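Local coordinates for protein transport protein SEC7 (Saccharomyces cerevisiae, PDB 4OIY), which activates the small GTPase ARF1 at the trans-Golgi network by guanine nucleotide exchange through its catalytic Sec7 domain, promoting vesicle budding and Golgi traffic, at residues 140-145 against 151-156; 13-18 against 31-36; 118-121 against 126-129. All coordinates share one frame; numbering follows the deposited sequence.

Contact 1. Residues 140-145 against 151-156; sequences LIMLNT and QIKNKM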
loop_
_atom_site.group_PDB
_atom_site.type_symbol
_atom_site.label_atom_id
_atom_site.label_comp_id
_atom_site.label_asym_id
_atom_site.label_seq_id
_atom_site.Cartn_x
_atom_site.Cartn_y
_atom_site.Cartn_z
ATOM N N LEU A 140 -8.314 9.510 4.475
ATOM C CA LEU A 140 -8.963 8.221 4.644
ATOM C C LEU A 140 -8.197 7.347 5.623
ATOM O O LEU A 140 -8.808 6.648 6.422
ATOM C CB LEU A 140 -9.123 7.503 3.302
ATOM C CG LEU A 140 -10.140 8.139 2.349
ATOM C CD1 LEU A 140 -10.001 7.591 0.942
ATOM C CD2 LEU A 140 -11.556 7.948 2.876
ATOM N N ILE A 141 -6.866 7.383 5.572
ATOM C CA ILE A 141 -6.055 6.631 6.536
ATOM C C ILE A 141 -6.306 7.145 7.952
ATOM O O ILE A 141 -6.460 6.360 8.897
ATOM C CB ILE A 141 -4.552 6.713 6.194
ATOM C CG1 ILE A 141 -4.251 5.885 4.939
ATOM C CG2 ILE A 141 -3.699 6.209 7.360
ATOM C CD1 ILE A 141 -2.909 6.181 4.318
ATOM N N MET A 142 -6.370 8.461 8.104
ATOM C CA MET A 142 -6.622 9.058 9.424
ATOM C C MET A 142 -8.014 8.715 9.941
ATOM O O MET A 142 -8.193 8.432 11.118
ATOM C CB MET A 142 -6.459 10.572 9.378
ATOM C CG MET A 142 -6.726 11.226 10.719
ATOM S SD MET A 142 -6.277 12.958 10.762
ATOM C CE MET A 142 -7.335 13.733 9.566
ATOM N N LEU A 143 -9.000 8.752 9.052
ATOM C CA LEU A 143 -10.370 8.411 9.419
ATOM C C LEU A 143 -10.411 6.971 9.889
ATOM O O LEU A 143 -11.032 6.660 10.905
ATOM C CB LEU A 143 -11.306 8.593 8.219
ATOM C CG LEU A 143 -12.746 8.131 8.444
ATOM C CD1 LEU A 143 -13.448 8.964 9.505
ATOM C CD2 LEU A 143 -13.524 8.156 7.147
ATOM N N ASN A 144 -9.734 6.100 9.148
ATOM C CA ASN A 144 -9.701 4.676 9.469
ATOM C C ASN A 144 -9.147 4.440 10.864
ATOM O O ASN A 144 -9.715 3.680 11.645
ATOM C CB ASN A 144 -8.839 3.925 8.452
ATOM C CG ASN A 144 -8.905 2.428 8.639
ATOM O OD1 ASN A 144 -9.969 1.825 8.496
ATOM N ND2 ASN A 144 -7.773 1.818 8.960
ATOM N N THR A 145 -8.042 5.109 11.166
ATOM C CA THR A 145 -7.434 5.044 12.492
ATOM C C THR A 145 -8.390 5.564 13.566
ATOM O O THR A 145 -8.627 4.887 14.567
ATOM C CB THR A 145 -6.123 5.845 12.524
ATOM O OG1 THR A 145 -5.165 5.225 11.654
ATOM C CG2 THR A 145 -5.543 5.897 13.925
ATOM N N GLN A 151 -6.536 5.049 20.433
ATOM C CA GLN A 151 -6.740 4.994 21.873
ATOM C C GLN A 151 -6.692 6.396 22.489
ATOM O O GLN A 151 -7.085 6.579 23.645
ATOM C CB GLN A 151 -5.648 4.130 22.510
ATOM C CG GLN A 151 -5.463 2.758 21.869
ATOM C CD GLN A 151 -4.027 2.261 21.929
ATOM O OE1 GLN A 151 -3.100 2.947 21.489
ATOM N NE2 GLN A 151 -3.836 1.062 22.465
ATOM N N ILE A 152 -6.214 7.375 21.721
ATOM C CA ILE A 152 -5.939 8.723 22.239
ATOM C C ILE A 152 -6.795 9.835 21.614
ATOM O O ILE A 152 -6.709 10.990 22.032
ATOM C CB ILE A 152 -4.441 9.095 22.084
ATOM C CG1 ILE A 152 -4.000 9.031 20.617
ATOM C CG2 ILE A 152 -3.580 8.170 22.933
ATOM C CD1 ILE A 152 -2.612 9.584 20.374
ATOM N N LYS A 153 -7.602 9.495 20.614
ATOM C CA LYS A 153 -8.529 10.447 20.009
ATOM C C LYS A 153 -9.921 9.847 20.009
ATOM O O LYS A 153 -10.069 8.628 19.906
ATOM C CB LYS A 153 -8.121 10.762 18.568
ATOM C CG LYS A 153 -6.971 11.747 18.448
ATOM C CD LYS A 153 -6.476 11.865 17.015
ATOM C CE LYS A 153 -7.376 12.743 16.162
ATOM N NZ LYS A 153 -6.885 12.811 14.754
ATOM N N ASN A 154 -10.931 10.708 20.133
ATOM C CA ASN A 154 -12.314 10.314 19.904
ATOM C C ASN A 154 -12.555 9.995 18.430
ATOM O O ASN A 154 -11.804 10.429 17.550
ATOM C CB ASN A 154 -13.280 11.424 20.335
ATOM C CG ASN A 154 -13.457 11.502 21.844
ATOM O OD1 ASN A 154 -14.049 10.611 22.469
ATOM N ND2 ASN A 154 -12.969 12.582 22.437
ATOM N N LYS A 155 -13.614 9.245 18.166
ATOM C CA LYS A 155 -14.026 8.964 16.795
ATOM C C LYS A 155 -14.234 10.256 16.020
ATOM O O LYS A 155 -14.839 11.203 16.518
ATOM C CB LYS A 155 -15.308 8.133 16.772
ATOM C CG LYS A 155 -15.061 6.683 17.136
ATOM C CD LYS A 155 -16.321 5.837 17.075
ATOM C CE LYS A 155 -15.961 4.363 17.016
ATOM N NZ LYS A 155 -17.130 3.450 17.136
ATOM N N MET A 156 -13.721 10.280 14.794
ATOM C CA MET A 156 -13.895 11.407 13.891
ATOM C C MET A 156 -15.321 11.404 13.350
ATOM O O MET A 156 -15.804 10.379 12.879
ATOM C CB MET A 156 -12.908 11.309 12.728
ATOM C CG MET A 156 -12.879 12.548 11.848
ATOM S SD MET A 156 -11.787 12.377 10.424
ATOM C CE MET A 156 -10.199 12.194 11.225
#
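Met156 reaches from the loop after helix 130-148 back to that same helix, and its thioether end lies across both Met142 and Leu143. The two methionines cross at about a right angle. Met142 leaves the helix with CG anti to the backbone N (chi1 179°), runs on extended to SD, then bends at chi3 (63°), which folds CE back beside the other methionine's terminal methyl. Met156 also starts out extended and bends at chi3, here with the opposite sign (-64°). Its CE therefore settles against the middle and end of Met142: 3.6 Å from Met142 CG and 3.7 Å from Met142 CE. The sulfur of Met156 serves the other neighbour, 3.9 Å from Leu143 CD1. That leucine methyl also packs on the root of the same chain, 4.0 Å from Met156 CB, so one branch of Leu143 crosses the chain of Met156 while Met142 takes its tip. Lys153 comes in from further up the loop, its NZ 4.0 Å from Met142 SD, and the two side chains again cross nearly square; the ammonium is in a salt bridge with Asp146 on the helix. Leu143 is covered further by Phe161, Phe183 and Ile186. Trimming Met142 to an alanine is likely to open a gap beside Met156 CE and leave that methyl freer to turn. Helix 130-148 carries what is probably the second signature motif of Sec7 domains, which in relatives helps form the Arf-binding surface. No hydrogen bond joins the two segments; flexible thioethers and a leucine methyl pack by shape, while the ionic tie from Lys153 sits at the more exposed margin, consistent with a loop held by apolar contact within and charge outside.

Contact 2. Residues 13-18 against 31-36; sequences SECIAI and IKKGFL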
loop_
_atom_site.group_PDB
_atom_site.type_symbol
_atom_site.label_atom_id
_atom_site.label_comp_id
_atom_site.label_asym_id
_atom_site.label_seq_id
_atom_site.Cartn_x
_atom_site.Cartn_y
_atom_site.Cartn_z
ATOM N N SER A 13 10.515 -22.091 1.587
ATOM C CA SER A 13 10.348 -21.590 2.953
ATOM C C SER A 13 11.673 -21.092 3.528
ATOM O O SER A 13 11.715 -20.084 4.225
ATOM C CB SER A 13 9.719 -22.655 3.856
ATOM O OG SER A 13 8.388 -22.932 3.439
ATOM N N GLU A 14 12.762 -21.779 3.204
ATOM C CA GLU A 14 14.093 -21.313 3.590
ATOM C C GLU A 14 14.404 -19.942 2.982
ATOM O O GLU A 14 14.921 -19.070 3.676
ATOM C CB GLU A 14 15.161 -22.339 3.198
ATOM C CG GLU A 14 15.129 -23.595 4.061
ATOM C CD GLU A 14 16.065 -24.695 3.578
ATOM O OE1 GLU A 14 16.390 -24.738 2.374
ATOM O OE2 GLU A 14 16.469 -25.539 4.411
ATOM N N CYS A 15 14.067 -19.752 1.710
ATOM C CA CYS A 15 14.270 -18.461 1.029
ATOM C C CYS A 15 13.405 -17.348 1.624
ATOM O O CYS A 15 13.833 -16.193 1.706
ATOM C CB CYS A 15 13.956 -18.573 -0.464
ATOM S SG CYS A 15 15.157 -19.494 -1.453
ATOM N N ILE A 16 12.183 -17.696 2.018
ATOM C CA ILE A 16 11.276 -16.740 2.654
ATOM C C ILE A 16 11.849 -16.308 4.007
ATOM O O ILE A 16 11.780 -15.132 4.374
ATOM C CB ILE A 16 9.857 -17.337 2.795
ATOM C CG1 ILE A 16 9.202 -17.406 1.410
ATOM C CG2 ILE A 16 8.998 -16.523 3.763
ATOM C CD1 ILE A 16 7.915 -18.198 1.360
ATOM N N ALA A 17 12.435 -17.248 4.736
ATOM C CA ALA A 17 13.087 -16.913 6.002
ATOM C C ALA A 17 14.253 -15.950 5.785
ATOM O O ALA A 17 14.423 -14.994 6.553
ATOM C CB ALA A 17 13.559 -18.175 6.716
ATOM N N ILE A 18 15.039 -16.187 4.738
ATOM C CA ILE A 18 16.148 -15.288 4.402
ATOM C C ILE A 18 15.585 -13.906 4.076
ATOM O O ILE A 18 16.108 -12.897 4.548
ATOM C CB ILE A 18 16.993 -15.826 3.226
ATOM C CG1 ILE A 18 17.689 -17.129 3.625
ATOM C CG2 ILE A 18 18.035 -14.801 2.791
ATOM C CD1 ILE A 18 18.256 -17.894 2.453
ATOM N N ILE A 31 17.205 -16.134 -7.044
ATOM C CA ILE A 31 17.597 -16.320 -8.446
ATOM C C ILE A 31 18.476 -17.568 -8.569
ATOM O O ILE A 31 18.210 -18.437 -9.394
ATOM C CB ILE A 31 18.338 -15.080 -9.009
ATOM C CG1 ILE A 31 17.447 -13.829 -8.936
ATOM C CG2 ILE A 31 18.758 -15.319 -10.456
ATOM C CD1 ILE A 31 18.217 -12.527 -9.019
ATOM N N LYS A 32 19.506 -17.649 -7.725
ATOM C CA LYS A 32 20.393 -18.819 -7.630
ATOM C C LYS A 32 19.595 -20.117 -7.582
ATOM O O LYS A 32 19.910 -21.071 -8.295
ATOM C CB LYS A 32 21.296 -18.691 -6.386
ATOM C CG LYS A 32 22.279 -19.836 -6.143
ATOM C CD LYS A 32 21.732 -20.897 -5.200
ATOM C CE LYS A 32 22.768 -21.973 -4.914
ATOM N NZ LYS A 32 22.135 -23.281 -4.577
ATOM N N LYS A 33 18.555 -20.139 -6.750
ATOM C CA LYS A 33 17.748 -21.342 -6.544
ATOM C C LYS A 33 16.585 -21.493 -7.527
ATOM O O LYS A 33 15.865 -22.488 -7.481
ATOM C CB LYS A 33 17.234 -21.386 -5.105
ATOM C CG LYS A 33 18.347 -21.523 -4.077
ATOM C CD LYS A 33 17.855 -21.335 -2.650
ATOM C CE LYS A 33 16.712 -22.278 -2.297
ATOM N NZ LYS A 33 17.044 -23.715 -2.512
ATOM N N GLY A 34 16.401 -20.511 -8.409
ATOM C CA GLY A 34 15.419 -20.607 -9.488
ATOM C C GLY A 34 14.011 -20.143 -9.157
ATOM O O GLY A 34 13.098 -20.302 -9.971
ATOM N N PHE A 35 13.823 -19.570 -7.971
ATOM C CA PHE A 35 12.507 -19.067 -7.563
ATOM C C PHE A 35 12.204 -17.697 -8.158
ATOM O O PHE A 35 11.047 -17.278 -8.189
ATOM C CB PHE A 35 12.409 -18.993 -6.039
ATOM C CG PHE A 35 12.309 -20.332 -5.376
ATOM C CD1 PHE A 35 11.219 -21.157 -5.619
ATOM C CD2 PHE A 35 13.294 -20.771 -4.503
ATOM C CE1 PHE A 35 11.117 -22.394 -5.011
ATOM C CE2 PHE A 35 13.194 -22.008 -3.890
ATOM C CZ PHE A 35 12.105 -22.819 -4.146
ATOM N N LEU A 36 13.246 -17.013 -8.621
ATOM C CA LEU A 36 13.131 -15.665 -9.161
ATOM C C LEU A 36 13.885 -15.584 -10.487
ATOM O O LEU A 36 15.062 -15.938 -10.567
ATOM C CB LEU A 36 13.701 -14.678 -8.144
ATOM C CG LEU A 36 13.464 -13.183 -8.339
ATOM C CD1 LEU A 36 11.981 -12.870 -8.469
ATOM C CD2 LEU A 36 14.083 -12.405 -7.191
#
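Cys15 and Phe35 mark the closest backbone approach, CA to CA 8.8 Å, where helix 11-21 faces the turn that ends helix 23-32. That turn is a Schellman motif: Gly34 takes a positive phi of 88°, and its N bonds back to Ile31 O at 2.9 Å. Separately, the backbone of Leu36 bonds with that of Leu30. At these angles a CB on Gly34 would run into the carbonyl O of Lys33. The turn sends both Lys33 and Phe35 toward Cys15. With SG beside its backbone N (chi1 -72°), Cys15 points its sulfur between the two. Cys15 SG lies a tight 3.3 Å from Lys33 CE and 3.8 Å from Phe35 CD2. Against the ring the sulfur sits obliquely, 4.9 Å from the Phe35 centroid and 66° off the normal. The lysine chain bends at both chi3 and chi4, which lays its CE in the plane of the Phe35 ring, at the edge. Its charged end stops with Lys33 NZ 5.0 Å from Glu14 OE1, too far for contact but near enough that the opposite charges probably attract. Leu30 backs both Cys15 and Phe35, while Ala11 and Leu12 touch Phe35 from the first helix. This is a Cys sulfur-aromatic contact built on a Schellman-capped helix end, joining the first two helices of the all-helical Sec7 domain.

Contact 3. Residues 118-121 against 126-129; sequences RFVD and VFSK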
loop_
_atom_site.group_PDB
_atom_site.type_symbol
_atom_site.label_atom_id
_atom_site.label_comp_id
_atom_site.label_asym_id
_atom_site.label_seq_id
_atom_site.Cartn_x
_atom_site.Cartn_y
_atom_site.Cartn_z
ATOM N N ARG A 118 -1.585 5.699 -9.913
ATOM C CA ARG A 118 -2.137 4.457 -10.458
ATOM C C ARG A 118 -3.650 4.508 -10.396
ATOM O O ARG A 118 -4.333 4.152 -11.358
ATOM C CB ARG A 118 -1.602 3.248 -9.677
ATOM C CG ARG A 118 -2.131 1.881 -10.099
ATOM C CD ARG A 118 -1.544 1.458 -11.422
ATOM N NE ARG A 118 -1.944 0.104 -11.805
ATOM C CZ ARG A 118 -1.733 -0.426 -13.007
ATOM N NH1 ARG A 118 -1.115 0.267 -13.954
ATOM N NH2 ARG A 118 -2.140 -1.667 -13.260
ATOM N N PHE A 119 -4.187 4.953 -9.264
ATOM C CA PHE A 119 -5.641 5.010 -9.129
ATOM C C PHE A 119 -6.266 5.909 -10.192
ATOM O O PHE A 119 -7.262 5.532 -10.824
ATOM C CB PHE A 119 -6.076 5.481 -7.738
ATOM C CG PHE A 119 -7.568 5.494 -7.576
ATOM C CD1 PHE A 119 -8.249 4.334 -7.239
ATOM C CD2 PHE A 119 -8.298 6.635 -7.865
ATOM C CE1 PHE A 119 -9.626 4.327 -7.143
ATOM C CE2 PHE A 119 -9.679 6.632 -7.770
ATOM C CZ PHE A 119 -10.340 5.480 -7.400
ATOM N N VAL A 120 -5.697 7.086 -10.405
ATOM C CA VAL A 120 -6.293 7.997 -11.390
ATOM C C VAL A 120 -6.082 7.494 -12.817
ATOM O O VAL A 120 -6.947 7.699 -13.670
ATOM C CB VAL A 120 -5.845 9.464 -11.231
ATOM C CG1 VAL A 120 -6.251 9.996 -9.865
ATOM C CG2 VAL A 120 -4.365 9.649 -11.508
ATOM N N ASP A 121 -4.965 6.821 -13.074
ATOM C CA ASP A 121 -4.683 6.284 -14.412
ATOM C C ASP A 121 -5.731 5.257 -14.809
ATOM O O ASP A 121 -6.161 5.203 -15.970
ATOM C CB ASP A 121 -3.293 5.646 -14.458
ATOM C CG ASP A 121 -2.890 5.215 -15.863
ATOM O OD1 ASP A 121 -3.060 6.009 -16.811
ATOM O OD2 ASP A 121 -2.386 4.087 -16.006
ATOM N N VAL A 126 -12.728 10.191 -12.428
ATOM C CA VAL A 126 -13.143 10.258 -11.025
ATOM C C VAL A 126 -12.630 11.579 -10.465
ATOM O O VAL A 126 -13.407 12.415 -10.000
ATOM C CB VAL A 126 -12.616 9.072 -10.185
ATOM C CG1 VAL A 126 -12.940 9.280 -8.712
ATOM C CG2 VAL A 126 -13.226 7.772 -10.671
ATOM N N PHE A 127 -11.314 11.756 -10.529
ATOM C CA PHE A 127 -10.669 12.996 -10.131
ATOM C C PHE A 127 -9.918 13.552 -11.327
ATOM O O PHE A 127 -9.351 12.796 -12.114
ATOM C CB PHE A 127 -9.665 12.758 -9.002
ATOM C CG PHE A 127 -10.243 12.075 -7.794
ATOM C CD1 PHE A 127 -11.220 12.696 -7.025
ATOM C CD2 PHE A 127 -9.793 10.817 -7.413
ATOM C CE1 PHE A 127 -11.749 12.069 -5.903
ATOM C CE2 PHE A 127 -10.314 10.183 -6.294
ATOM C CZ PHE A 127 -11.292 10.812 -5.539
ATOM N N SER A 128 -9.889 14.872 -11.439
ATOM C CA SER A 128 -9.140 15.537 -12.500
ATOM C C SER A 128 -7.623 15.497 -12.272
ATOM O O SER A 128 -6.844 15.547 -13.229
ATOM C CB SER A 128 -9.607 16.987 -12.627
ATOM O OG SER A 128 -9.532 17.656 -11.378
ATOM N N LYS A 129 -7.209 15.393 -11.008
ATOM C CA LYS A 129 -5.798 15.464 -10.636
ATOM C C LYS A 129 -5.443 14.351 -9.663
ATOM O O LYS A 129 -6.219 14.042 -8.753
ATOM C CB LYS A 129 -5.487 16.810 -9.961
ATOM C CG LYS A 129 -5.939 18.040 -10.728
ATOM C CD LYS A 129 -5.097 18.284 -11.962
ATOM C CE LYS A 129 -5.506 19.581 -12.638
ATOM N NZ LYS A 129 -4.586 19.937 -13.748
#
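Phe127 turns from the loop after helix 105-122 back toward Phe119 and Val120 on that helix. Outward from the backbone, Phe127 CB lies 4.5 Å from Val120 CG1, and the first torsion (chi1 -55°) sets CG beside the backbone N, which turns the ring toward Phe119 and Val120. The next atom on the helix side, Phe127 CD2, meets the same valine methyl at 4.4 Å, with Val120 CG1 at the ring's edge, near its plane. One atom further, Phe127 CE2 reaches Phe119 CE2 at 3.9 Å, the nearest approach between the two rings, and the two side chains cross obliquely. At the tip, Phe127 CZ is 3.9 Å from Val126 CG1. This methyl of the preceding residue sits over the centre of one face of the Phe127 ring, 3.6 Å above its plane. Val126 CG1 also stands at the edge of the Phe119 ring, 4.3 Å from Phe119 CE2, and so fills the corner between the two aromatics. Farther along the loop, Val120 CG1 touches the backbone, 4.2 Å from Lys129 O, a plain van der Waals contact. Asp121, which binds magnesium in a crystal structure of this protein, follows directly on the helix but takes no part in this packing. The hydrophobic patch closes the turn between two consecutive helices: Phe127 also touches Thr132, Ala133 and Leu136 of helix 130-148, and Ile88 at the start of helix 88-96 is shared with Phe119, which adds Ala91, so the two phenylalanines bind three helices together.

How the contacts relate
Helix 130-148 links two of the contacts: contact 3 packs the loop entering it and contact 1 the loop leaving it, their centres about 25 Å apart. Contact 2 belongs to the first two helices, on the other side of the chain's centre from both. Each contact has a buried part (Leu143 and Met156; Cys15; Phe119 and Phe127) and a more exposed margin (Lys153; Lys33, partly; Val126 and Lys129), and none carries a hydrogen bond between its segments. Contact 3 relies on paired aromatics and valines, contact 1 on methionine and leucine with a lysine on its exposed side, and contact 2 on one sulfur set between a lysine chain and a ring.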